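Local structure of acyl-coenzyme A oxidase 1 (Yarrowia lipolytica, 5Y9D) at residues 63-68 / 651-656; 77-82 / 92-97; 115-118 / 123-126; 118-123 / 323-328. The protein oxidises saturated acyl-CoAs to (2E)-enoyl-CoAs with FAD, reducing oxygen to hydrogen peroxide, in peroxisomal beta-oxidation of fatty acids. One frame throughout, in Å; residues are numbered along the deposited sequence.

Overall arrangement
From the N terminus, helix 55-70 comes first; its residues 63-68 meet 651-656 near the end of the fold, so contact 1 closes a loop of nearly 600 residues that encloses the other three. Contact 2 closes a short loop where 77-82 turns back to helix 84-98. Contact 3 follows in series, pairing the end of helix 107-118 with the start of helix 122-142. Contact 4 sets out from the link between those helices and reaches helix 306-334 across the beta domain's sequence. Contacts 1 and 4 thus tie the N-terminal helices to the later helical parts. R94-D121 links contacts 2 and 4 within the N-terminal helices, and R325-I654 joins helix 306-334 to 651-656.

Contact 1: residues 63-68 / 651-656; sequences KIMSSI and DFFINA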
loop_
_atom_site.group_PDB
_atom_site.type_symbol
_atom_site.label_atom_id
_atom_site.label_comp_id
_atom_site.label_asym_id
_atom_site.label_seq_id
_atom_site.Cartn_x
_atom_site.Cartn_y
_atom_site.Cartn_z
ATOM N N LYS A 63 -23.510 -11.143 19.643
ATOM C CA LYS A 63 -24.493 -10.098 19.931
ATOM C C LYS A 63 -24.125 -8.742 19.329
ATOM O O LYS A 63 -24.997 -8.045 18.825
ATOM C CB LYS A 63 -24.720 -9.908 21.433
ATOM C CG LYS A 63 -26.020 -10.505 21.974
ATOM C CD LYS A 63 -26.238 -10.197 23.462
ATOM C CE LYS A 63 -25.434 -11.110 24.386
ATOM N NZ LYS A 63 -25.911 -11.104 25.804
ATOM N N ILE A 64 -22.860 -8.347 19.377
ATOM C CA ILE A 64 -22.512 -7.053 18.824
ATOM C C ILE A 64 -22.746 -7.099 17.319
ATOM O O ILE A 64 -23.292 -6.158 16.727
ATOM C CB ILE A 64 -21.040 -6.628 19.065
ATOM C CG1 ILE A 64 -20.632 -6.655 20.532
ATOM C CG2 ILE A 64 -20.812 -5.240 18.501
ATOM C CD1 ILE A 64 -21.666 -6.099 21.439
ATOM N N MET A 65 -22.304 -8.197 16.707
ATOM C CA MET A 65 -22.264 -8.302 15.253
ATOM C C MET A 65 -23.617 -8.412 14.626
ATOM O O MET A 65 -23.794 -7.863 13.547
ATOM C CB MET A 65 -21.377 -9.455 14.816
ATOM C CG MET A 65 -19.931 -9.132 15.124
ATOM S SD MET A 65 -18.831 -10.537 15.043
ATOM C CE MET A 65 -18.365 -10.371 13.330
ATOM N N SER A 66 -24.579 -9.079 15.275
ATOM C CA SER A 66 -25.944 -9.075 14.726
ATOM C C SER A 66 -26.598 -7.707 14.840
ATOM O O SER A 66 -27.432 -7.353 14.016
ATOM C CB SER A 66 -26.866 -10.081 15.394
ATOM O OG SER A 66 -26.147 -10.912 16.242
ATOM N N SER A 67 -26.277 -6.945 15.875
ATOM C CA SER A 67 -26.811 -5.594 15.922
ATOM C C SER A 67 -26.282 -4.826 14.763
ATOM O O SER A 67 -27.056 -4.203 14.052
ATOM C CB SER A 67 -26.474 -4.874 17.203
ATOM O OG SER A 67 -27.109 -5.561 18.249
ATOM N N ILE A 68 -24.979 -4.885 14.537
ATOM C CA ILE A 68 -24.403 -4.146 13.410
ATOM C C ILE A 68 -24.932 -4.615 12.056
ATOM O O ILE A 68 -25.253 -3.789 11.235
ATOM C CB ILE A 68 -22.873 -4.119 13.451
ATOM C CG1 ILE A 68 -22.378 -3.454 14.741
ATOM C CG2 ILE A 68 -22.319 -3.300 12.294
ATOM C CD1 ILE A 68 -21.010 -3.927 15.173
ATOM N N ASP A 651 -21.459 -12.764 6.112
ATOM C CA ASP A 651 -21.177 -12.155 4.806
ATOM C C ASP A 651 -21.268 -10.633 4.854
ATOM O O ASP A 651 -20.634 -9.929 4.044
ATOM C CB ASP A 651 -22.066 -12.718 3.694
ATOM C CG ASP A 651 -21.612 -14.117 3.222
ATOM O OD1 ASP A 651 -20.483 -14.562 3.518
ATOM O OD2 ASP A 651 -22.395 -14.780 2.533
ATOM N N PHE A 652 -21.999 -10.114 5.816
ATOM C CA PHE A 652 -22.063 -8.699 5.984
ATOM C C PHE A 652 -20.648 -8.135 6.278
ATOM O O PHE A 652 -20.251 -7.120 5.702
ATOM C CB PHE A 652 -23.040 -8.364 7.134
ATOM C CG PHE A 652 -23.134 -6.898 7.444
ATOM C CD1 PHE A 652 -22.171 -6.280 8.229
ATOM C CD2 PHE A 652 -24.177 -6.130 6.938
ATOM C CE1 PHE A 652 -22.254 -4.931 8.515
ATOM C CE2 PHE A 652 -24.260 -4.783 7.223
ATOM C CZ PHE A 652 -23.312 -4.178 8.025
ATOM N N PHE A 653 -19.920 -8.758 7.215
ATOM C CA PHE A 653 -18.571 -8.265 7.570
ATOM C C PHE A 653 -17.527 -8.640 6.531
ATOM O O PHE A 653 -16.491 -7.994 6.445
ATOM C CB PHE A 653 -18.134 -8.691 8.968
ATOM C CG PHE A 653 -18.992 -8.116 10.057
ATOM C CD1 PHE A 653 -18.707 -6.885 10.599
ATOM C CD2 PHE A 653 -20.100 -8.803 10.516
ATOM C CE1 PHE A 653 -19.499 -6.335 11.586
ATOM C CE2 PHE A 653 -20.901 -8.269 11.510
ATOM C CZ PHE A 653 -20.608 -7.027 12.040
ATOM N N ILE A 654 -17.806 -9.651 5.718
ATOM C CA ILE A 654 -16.974 -9.888 4.551
ATOM C C ILE A 654 -17.066 -8.670 3.652
ATOM O O ILE A 654 -16.056 -8.034 3.334
ATOM C CB ILE A 654 -17.405 -11.168 3.808
ATOM C CG1 ILE A 654 -17.057 -12.407 4.651
ATOM C CG2 ILE A 654 -16.726 -11.284 2.456
ATOM C CD1 ILE A 654 -15.604 -12.486 5.087
ATOM N N ASN A 655 -18.303 -8.349 3.296
ATOM C CA ASN A 655 -18.651 -7.291 2.379
ATOM C C ASN A 655 -17.888 -7.400 1.043
ATOM O O ASN A 655 -17.388 -6.409 0.493
ATOM C CB ASN A 655 -18.459 -5.942 3.057
ATOM C CG ASN A 655 -19.223 -4.853 2.365
ATOM O OD1 ASN A 655 -18.897 -3.670 2.466
ATOM N ND2 ASN A 655 -20.238 -5.249 1.627
ATOM N N ALA A 656 -17.819 -8.614 0.512
ATOM C CA ALA A 656 -17.097 -8.859 -0.745
ATOM C C ALA A 656 -17.558 -10.158 -1.419
ATOM O O ALA A 656 -17.348 -11.226 -0.880
ATOM C CB ALA A 656 -15.571 -8.905 -0.509
#
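The ring of F653 is sandwiched: the methyl CE of M65 lies over one face, 3.6 Å above the ring plane and offset toward the rim, while F652 CD1 sits over the centre of the other. The methyl makes a CH-pi contact, with M65 CE 3.9 Å from the centroid of the F653 ring. The sulfur stands farther off above that face in a looser Met-aromatic contact. At the ring edge, in plane, the backbone oxygen M65 O lies 3.6 Å from F653 CZ. The tightest approach is M65 CB to F653 CE2, at 3.5 Å; the M65 chain then bends at chi3 (91°), which brings CE back over the ring. I68 meets both aromatics at about right angles: its CB lies 3.9 Å from F653 CZ, and its CG2 is 4.1 Å from F652 CE1. No hydrogen bond crosses; packing alone joins the N-terminal helical part to the last helical part of the acyl-CoA oxidase chain. The short helix 651-654 thus presses its two phenylalanines against helix 55-70, whose M65 and I68 also touch L116 and H117 of helix 107-118, while I654 leans on T328 and R332 of helix 306-334.

Contact 2: residues 77-82 / 92-97; sequences TADYDC and MERVAA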
loop_
_atom_site.group_PDB
_atom_site.type_symbol
_atom_site.label_atom_id
_atom_site.label_comp_id
_atom_site.label_asym_id
_atom_site.label_seq_id
_atom_site.Cartn_x
_atom_site.Cartn_y
_atom_site.Cartn_z
ATOM N N THR A 77 -23.747 -2.187 1.946
ATOM C CA THR A 77 -24.023 -2.571 0.566
ATOM C C THR A 77 -23.601 -1.577 -0.490
ATOM O O THR A 77 -22.952 -1.940 -1.420
ATOM C CB THR A 77 -25.554 -2.748 0.326
ATOM O OG1 THR A 77 -26.203 -3.218 1.516
ATOM C CG2 THR A 77 -25.808 -3.688 -0.802
ATOM N N ALA A 78 -24.042 -0.328 -0.381
ATOM C CA ALA A 78 -23.790 0.683 -1.426
ATOM C C ALA A 78 -22.548 1.568 -1.149
ATOM O O ALA A 78 -22.238 2.439 -1.930
ATOM C CB ALA A 78 -25.046 1.537 -1.658
ATOM N N ASP A 79 -21.821 1.310 -0.070
ATOM C CA ASP A 79 -20.737 2.199 0.359
ATOM C C ASP A 79 -19.565 2.358 -0.577
ATOM O O ASP A 79 -18.848 3.359 -0.517
ATOM C CB ASP A 79 -20.146 1.687 1.662
ATOM C CG ASP A 79 -20.996 2.002 2.848
ATOM O OD1 ASP A 79 -22.076 2.592 2.691
ATOM O OD2 ASP A 79 -20.573 1.655 3.961
ATOM N N TYR A 80 -19.300 1.355 -1.387
ATOM C CA TYR A 80 -18.201 1.462 -2.309
ATOM C C TYR A 80 -18.479 2.499 -3.398
ATOM O O TYR A 80 -17.564 3.108 -3.929
ATOM C CB TYR A 80 -17.934 0.124 -2.950
ATOM C CG TYR A 80 -17.476 -0.932 -1.981
ATOM C CD1 TYR A 80 -16.337 -0.758 -1.219
ATOM C CD2 TYR A 80 -18.180 -2.108 -1.837
ATOM C CE1 TYR A 80 -15.907 -1.735 -0.333
ATOM C CE2 TYR A 80 -17.771 -3.071 -0.950
ATOM C CZ TYR A 80 -16.628 -2.888 -0.211
ATOM O OH TYR A 80 -16.231 -3.895 0.640
ATOM N N ASP A 81 -19.758 2.676 -3.706
ATOM C CA ASP A 81 -20.212 3.586 -4.735
ATOM C C ASP A 81 -20.357 5.045 -4.235
ATOM O O ASP A 81 -20.592 5.922 -5.024
ATOM C CB ASP A 81 -21.578 3.107 -5.270
ATOM C CG ASP A 81 -21.512 1.720 -5.940
ATOM O OD1 ASP A 81 -20.670 1.517 -6.855
ATOM O OD2 ASP A 81 -22.322 0.832 -5.553
ATOM N N CYS A 82 -20.212 5.281 -2.931
ATOM C CA CYS A 82 -20.441 6.600 -2.329
ATOM C C CYS A 82 -19.447 7.694 -2.708
ATOM O O CYS A 82 -18.216 7.510 -2.564
ATOM C CB CYS A 82 -20.435 6.477 -0.806
ATOM S SG CYS A 82 -22.038 5.873 -0.219
ATOM N N MET A 92 -22.857 10.439 9.402
ATOM C CA MET A 92 -23.577 11.143 10.466
ATOM C C MET A 92 -24.800 10.394 10.922
ATOM O O MET A 92 -25.020 10.265 12.100
ATOM C CB MET A 92 -23.999 12.549 10.060
ATOM C CG MET A 92 -23.204 13.607 10.760
ATOM S SD MET A 92 -23.274 13.501 12.549
ATOM C CE MET A 92 -21.614 13.015 12.965
ATOM N N GLU A 93 -25.609 9.927 9.986
ATOM C CA GLU A 93 -26.710 9.035 10.342
ATOM C C GLU A 93 -26.214 7.807 11.152
ATOM O O GLU A 93 -26.834 7.424 12.174
ATOM C CB GLU A 93 -27.432 8.540 9.088
ATOM C CG GLU A 93 -28.086 9.625 8.277
ATOM C CD GLU A 93 -28.514 9.161 6.903
ATOM O OE1 GLU A 93 -27.991 8.115 6.443
ATOM O OE2 GLU A 93 -29.372 9.847 6.276
ATOM N N ARG A 94 -25.131 7.175 10.689
ATOM C CA ARG A 94 -24.623 5.976 11.378
ATOM C C ARG A 94 -24.157 6.288 12.788
ATOM O O ARG A 94 -24.475 5.576 13.719
ATOM C CB ARG A 94 -23.564 5.252 10.553
ATOM C CG ARG A 94 -24.172 4.684 9.274
ATOM C CD ARG A 94 -23.145 4.161 8.311
ATOM N NE ARG A 94 -23.703 3.956 6.981
ATOM C CZ ARG A 94 -23.024 3.483 5.939
ATOM N NH1 ARG A 94 -21.749 3.130 6.060
ATOM N NH2 ARG A 94 -23.624 3.363 4.764
ATOM N N VAL A 95 -23.446 7.382 12.960
ATOM C CA VAL A 95 -23.082 7.844 14.294
ATOM C C VAL A 95 -24.324 8.003 15.180
ATOM O O VAL A 95 -24.329 7.551 16.315
ATOM C CB VAL A 95 -22.295 9.188 14.246
ATOM C CG1 VAL A 95 -22.101 9.760 15.655
ATOM C CG2 VAL A 95 -20.960 8.989 13.587
ATOM N N ALA A 96 -25.373 8.622 14.657
ATOM C CA ALA A 96 -26.622 8.752 15.408
ATOM C C ALA A 96 -27.191 7.426 15.882
ATOM O O ALA A 96 -27.572 7.290 17.023
ATOM C CB ALA A 96 -27.651 9.504 14.591
ATOM N N ALA A 97 -27.195 6.432 15.005
ATOM C CA ALA A 97 -27.793 5.118 15.278
ATOM C C ALA A 97 -27.008 4.310 16.295
ATOM O O ALA A 97 -27.609 3.462 16.978
ATOM C CB ALA A 97 -27.913 4.318 13.995
#
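R94 NH1 is held by two carboxylates: it donates to D79 OD2 at 2.8 Å and forms a salt bridge with D121 OD2. Its neighbour makes the shorter bond, from R94 NH2 to D79 OD1 at 2.7 Å and nearly straight (171°). The guanidinium therefore grips D79 end-on, one nitrogen to each oxygen, with the carboxylate at the guanidinium edge and the two planes only 22° apart. D79 OD1 accepts through its syn lone pair; OD2 is met on the syn side too, but 20° out of the carboxylate plane. An extended chain from CG to NE carries the charge well clear of the helix, bridging backbones whose CA atoms, D79 to R94, stand 12.3 Å apart. This bidentate salt bridge fastens the loop between helices 55-70 and 84-98 to the second of them, within the N-terminal helical part of an acyl-CoA oxidase. Within the loop, D81 N bonds to A78 O at 3.1 Å. D121 is the N-cap residue of helix 122-142, so R94 also links that helix start to the loop, and the two acids around it would be expected to stabilise its positive charge. R94 NE adds a weak bond to V73 O. From the same helix, M92, E93 and A96 pack on Y686, T690 and F694 of the second subunit.

Contact 3: residues 115-118 / 123-126; sequences QLHG and STRT
G118 and R125 bring their backbones closest, with G118 CA and R125 CA 5.5 Å apart. Lacking a side chain, G118 lets the arginine's aliphatic stem lie directly on its backbone: R125 CB and CG each come to 4.1 Å from G118 CA. CG of R125 is anti to the backbone N (chi1 -171°), which lays it on G118; the bend at chi2 (-95°) then swings the guanidinium over the Q115 turn of helix 107-118. Q115 N lies over one face of that group, and R125 NH1 is 3.8 Å from Q115 CA. The Q115 and R125 side chains run side by side in the same direction, R125 NH2 standing 4.0 Å from Q115 CG, with the amide and guanidinium planes 36° apart. Against this close crossing, R125 is also the one residue of those touching that stays partly exposed.

The buried H117 and T124 pairing is smaller and has no hydrogen bond. The imidazole and T124 cross at about a right angle, H117 NE2 reaching T124 CB at 3.8 Å and T124 CG2 at 3.9 Å. The polar ends look elsewhere: T124 OG1 bonds to D121 OD2, Q115 NE2 to S314 OG, and R125 NH1 forms a salt bridge with D318 OD1. The R125 side chain is about 8 Å from that of E464, the probable catalytic proton acceptor.

These are two consecutive helices, 107-118 and 122-142, packed at the short link between them. Helix 306-334 receives Q115 and R125 on one flank, while H117 and T124 face helix 84-98 at L98.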
loop_
_atom_site.group_PDB
_atom_site.type_symbol
_atom_site.label_atom_id
_atom_site.label_comp_id
_atom_site.label_asym_id
_atom_site.label_seq_id
_atom_site.Cartn_x
_atom_site.Cartn_y
_atom_site.Cartn_z
ATOM N N GLN A 115 -14.302 -1.779 17.300
ATOM C CA GLN A 115 -13.415 -2.656 16.533
ATOM C C GLN A 115 -14.153 -3.478 15.478
ATOM O O GLN A 115 -13.771 -3.477 14.304
ATOM C CB GLN A 115 -12.633 -3.576 17.478
ATOM C CG GLN A 115 -11.619 -2.832 18.312
ATOM C CD GLN A 115 -11.178 -3.568 19.564
ATOM O OE1 GLN A 115 -11.443 -4.771 19.765
ATOM N NE2 GLN A 115 -10.457 -2.850 20.403
ATOM N N LEU A 116 -15.234 -4.139 15.884
ATOM C CA LEU A 116 -16.004 -4.982 14.967
ATOM C C LEU A 116 -16.636 -4.189 13.818
ATOM O O LEU A 116 -16.675 -4.642 12.664
ATOM C CB LEU A 116 -17.081 -5.733 15.714
ATOM C CG LEU A 116 -16.590 -6.644 16.836
ATOM C CD1 LEU A 116 -17.712 -6.914 17.836
ATOM C CD2 LEU A 116 -16.053 -7.944 16.279
ATOM N N HIS A 117 -17.133 -2.995 14.121
ATOM C CA HIS A 117 -17.762 -2.164 13.100
ATOM C C HIS A 117 -16.732 -1.571 12.143
ATOM O O HIS A 117 -17.029 -1.344 10.970
ATOM C CB HIS A 117 -18.569 -1.086 13.783
ATOM C CG HIS A 117 -19.346 -0.229 12.850
ATOM N ND1 HIS A 117 -19.850 -0.691 11.656
ATOM C CD2 HIS A 117 -19.704 1.067 12.933
ATOM C CE1 HIS A 117 -20.491 0.283 11.041
ATOM N NE2 HIS A 117 -20.410 1.363 11.793
ATOM N N GLY A 118 -15.512 -1.361 12.637
ATOM C CA GLY A 118 -14.413 -0.808 11.836
ATOM C C GLY A 118 -13.886 -1.770 10.801
ATOM O O GLY A 118 -13.202 -1.363 9.858
ATOM N N SER A 123 -15.064 4.992 8.367
ATOM C CA SER A 123 -15.424 6.396 8.515
ATOM C C SER A 123 -16.296 6.626 9.793
ATOM O O SER A 123 -16.014 7.521 10.594
ATOM C CB SER A 123 -16.094 6.917 7.240
ATOM O OG SER A 123 -15.158 7.067 6.153
ATOM N N THR A 124 -17.314 5.794 10.009
ATOM C CA THR A 124 -18.198 5.962 11.177
ATOM C C THR A 124 -17.437 5.626 12.456
ATOM O O THR A 124 -17.648 6.216 13.516
ATOM C CB THR A 124 -19.398 5.012 11.136
ATOM O OG1 THR A 124 -20.187 5.248 9.969
ATOM C CG2 THR A 124 -20.254 5.190 12.394
ATOM N N ARG A 125 -16.571 4.638 12.365
ATOM C CA ARG A 125 -15.808 4.282 13.509
ATOM C C ARG A 125 -15.001 5.508 13.965
ATOM O O ARG A 125 -15.109 5.926 15.093
ATOM C CB ARG A 125 -14.939 3.075 13.176
ATOM C CG ARG A 125 -14.238 2.474 14.366
ATOM C CD ARG A 125 -12.820 3.020 14.509
ATOM N NE ARG A 125 -12.258 2.555 15.773
ATOM C CZ ARG A 125 -11.773 1.338 15.979
ATOM N NH1 ARG A 125 -11.775 0.460 15.003
ATOM N NH2 ARG A 125 -11.293 1.010 17.175
ATOM N N THR A 126 -14.275 6.151 13.058
ATOM C CA THR A 126 -13.487 7.315 13.430
ATOM C C THR A 126 -14.344 8.497 13.901
ATOM O O THR A 126 -13.994 9.188 14.894
ATOM C CB THR A 126 -12.642 7.761 12.252
ATOM O OG1 THR A 126 -11.828 6.674 11.849
ATOM C CG2 THR A 126 -11.748 8.930 12.620
#

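Contact 4: residues 118-123 / 323-328; sequences GMVDMS and SKRFLT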
loop_
_atom_site.group_PDB
_atom_site.type_symbol
_atom_site.label_atom_id
_atom_site.label_comp_id
_atom_site.label_asym_id
_atom_site.label_seq_id
_atom_site.Cartn_x
_atom_site.Cartn_y
_atom_site.Cartn_z
ATOM N N GLY A 118 -15.512 -1.361 12.637
ATOM C CA GLY A 118 -14.413 -0.808 11.836
ATOM C C GLY A 118 -13.886 -1.770 10.801
ATOM O O GLY A 118 -13.202 -1.363 9.858
ATOM N N MET A 119 -14.184 -3.057 10.961
ATOM C CA MET A 119 -13.884 -4.014 9.900
ATOM C C MET A 119 -14.381 -3.610 8.535
ATOM O O MET A 119 -13.754 -3.955 7.576
ATOM C CB MET A 119 -14.536 -5.363 10.159
ATOM C CG MET A 119 -14.021 -6.060 11.383
ATOM S SD MET A 119 -14.795 -7.659 11.418
ATOM C CE MET A 119 -13.704 -8.458 10.261
ATOM N N VAL A 120 -15.550 -2.978 8.468
ATOM C CA VAL A 120 -16.237 -2.661 7.195
ATOM C C VAL A 120 -16.640 -1.191 7.021
ATOM O O VAL A 120 -17.054 -0.803 5.933
ATOM C CB VAL A 120 -17.523 -3.503 6.976
ATOM C CG1 VAL A 120 -17.167 -4.948 6.741
ATOM C CG2 VAL A 120 -18.457 -3.401 8.162
ATOM N N ASP A 121 -16.546 -0.396 8.086
ATOM C CA ASP A 121 -16.871 1.030 8.012
ATOM C C ASP A 121 -15.937 1.855 8.884
ATOM O O ASP A 121 -16.266 2.260 9.981
ATOM C CB ASP A 121 -18.323 1.286 8.406
ATOM C CG ASP A 121 -18.736 2.730 8.174
ATOM O OD1 ASP A 121 -17.886 3.522 7.712
ATOM O OD2 ASP A 121 -19.891 3.096 8.466
ATOM N N MET A 122 -14.763 2.137 8.364
ATOM C CA MET A 122 -13.840 2.950 9.096
ATOM C C MET A 122 -14.280 4.408 9.280
ATOM O O MET A 122 -13.938 4.992 10.302
ATOM C CB MET A 122 -12.434 2.804 8.499
ATOM C CG MET A 122 -11.682 1.602 9.126
ATOM S SD MET A 122 -10.247 0.944 8.232
ATOM C CE MET A 122 -10.910 -0.470 7.336
ATOM N N SER A 123 -15.064 4.992 8.367
ATOM C CA SER A 123 -15.424 6.396 8.515
ATOM C C SER A 123 -16.296 6.626 9.793
ATOM O O SER A 123 -16.014 7.521 10.594
ATOM C CB SER A 123 -16.094 6.917 7.240
ATOM O OG SER A 123 -15.158 7.067 6.153
ATOM N N SER A 323 -7.346 -7.533 9.250
ATOM C CA SER A 323 -6.528 -8.573 8.626
ATOM C C SER A 323 -7.323 -9.813 8.428
ATOM O O SER A 323 -7.258 -10.426 7.391
ATOM C CB SER A 323 -5.308 -8.899 9.471
ATOM O OG SER A 323 -4.344 -7.880 9.274
ATOM N N LYS A 324 -8.124 -10.163 9.417
ATOM C CA LYS A 324 -8.814 -11.409 9.329
ATOM C C LYS A 324 -9.903 -11.319 8.275
ATOM O O LYS A 324 -10.307 -12.346 7.738
ATOM C CB LYS A 324 -9.361 -11.843 10.668
ATOM C CG LYS A 324 -10.761 -11.354 10.979
ATOM C CD LYS A 324 -11.036 -11.515 12.475
ATOM C CE LYS A 324 -12.397 -10.975 12.797
ATOM N NZ LYS A 324 -12.752 -11.317 14.173
ATOM N N ARG A 325 -10.364 -10.107 7.974
ATOM C CA ARG A 325 -11.392 -9.952 6.984
ATOM C C ARG A 325 -10.794 -10.185 5.609
ATOM O O ARG A 325 -11.329 -10.928 4.799
ATOM C CB ARG A 325 -11.994 -8.552 7.052
ATOM C CG ARG A 325 -13.045 -8.281 5.980
ATOM C CD ARG A 325 -13.578 -6.849 6.024
ATOM N NE ARG A 325 -14.261 -6.536 4.777
ATOM C CZ ARG A 325 -14.316 -5.338 4.212
ATOM N NH1 ARG A 325 -13.749 -4.275 4.774
ATOM N NH2 ARG A 325 -14.903 -5.235 3.028
ATOM N N PHE A 326 -9.656 -9.562 5.349
ATOM C CA PHE A 326 -9.078 -9.632 4.010
ATOM C C PHE A 326 -8.361 -10.958 3.777
ATOM O O PHE A 326 -8.353 -11.443 2.677
ATOM C CB PHE A 326 -8.234 -8.389 3.707
ATOM C CG PHE A 326 -9.069 -7.139 3.530
ATOM C CD1 PHE A 326 -9.824 -6.954 2.378
ATOM C CD2 PHE A 326 -9.130 -6.167 4.522
ATOM C CE1 PHE A 326 -10.599 -5.816 2.194
ATOM C CE2 PHE A 326 -9.924 -5.037 4.356
ATOM C CZ PHE A 326 -10.653 -4.854 3.180
ATOM N N LEU A 327 -7.822 -11.592 4.807
ATOM C CA LEU A 327 -7.264 -12.935 4.610
ATOM C C LEU A 327 -8.378 -13.936 4.275
ATOM O O LEU A 327 -8.199 -14.824 3.422
ATOM C CB LEU A 327 -6.484 -13.381 5.828
ATOM C CG LEU A 327 -5.038 -12.906 5.821
ATOM C CD1 LEU A 327 -4.590 -12.702 7.245
ATOM C CD2 LEU A 327 -4.116 -13.905 5.107
ATOM N N THR A 328 -9.545 -13.766 4.904
ATOM C CA THR A 328 -10.689 -14.579 4.549
ATOM C C THR A 328 -11.173 -14.326 3.108
ATOM O O THR A 328 -11.535 -15.245 2.407
ATOM C CB THR A 328 -11.820 -14.409 5.547
ATOM O OG1 THR A 328 -11.381 -14.885 6.818
ATOM C CG2 THR A 328 -13.079 -15.209 5.138
#
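R325 reaches from its helix to the M119-V120 turn, and nearly every step of its chain meets something. CB touches the methyl of M119, with R325 CB 3.6 Å from M119 CE. CG stands opposite the backbone N (chi1 177°), and the chain stays extended to NE, passing M119 O at 3.3 Å from R325 CD. NE bonds to I654 O. CZ lies under a methyl branch, V120 CG1, which sits 3.7 Å above the guanidinium plane, toward its rim; F326 CZ comes over the opposite face at 3.5 Å, so the flat group is held between an aliphatic and an aromatic side chain. At the tip, R325 NH1 donates to M119 O at 2.8 Å. The bond is bent (134°), and the oxygen is tilted 29° from the guanidinium plane. NH2 makes a weak bond to Y80 OH.

The turn leads into helix 122-142. Helix 306-334 belongs to the first C-terminal helical domain (C-alpha1) of the acyl-CoA oxidase fold, so this contact joins it to the N-terminal helical domain, with the beta domain lying between them in sequence. M119 is bent at chi3, which turns its methyl onto K324 as well: M119 CE lies 3.8 Å from K324 CE, the two side chains crossing at about a right angle. One turn on, T328 gives both N and OG1 to K324 O, the latter at 2.9 Å.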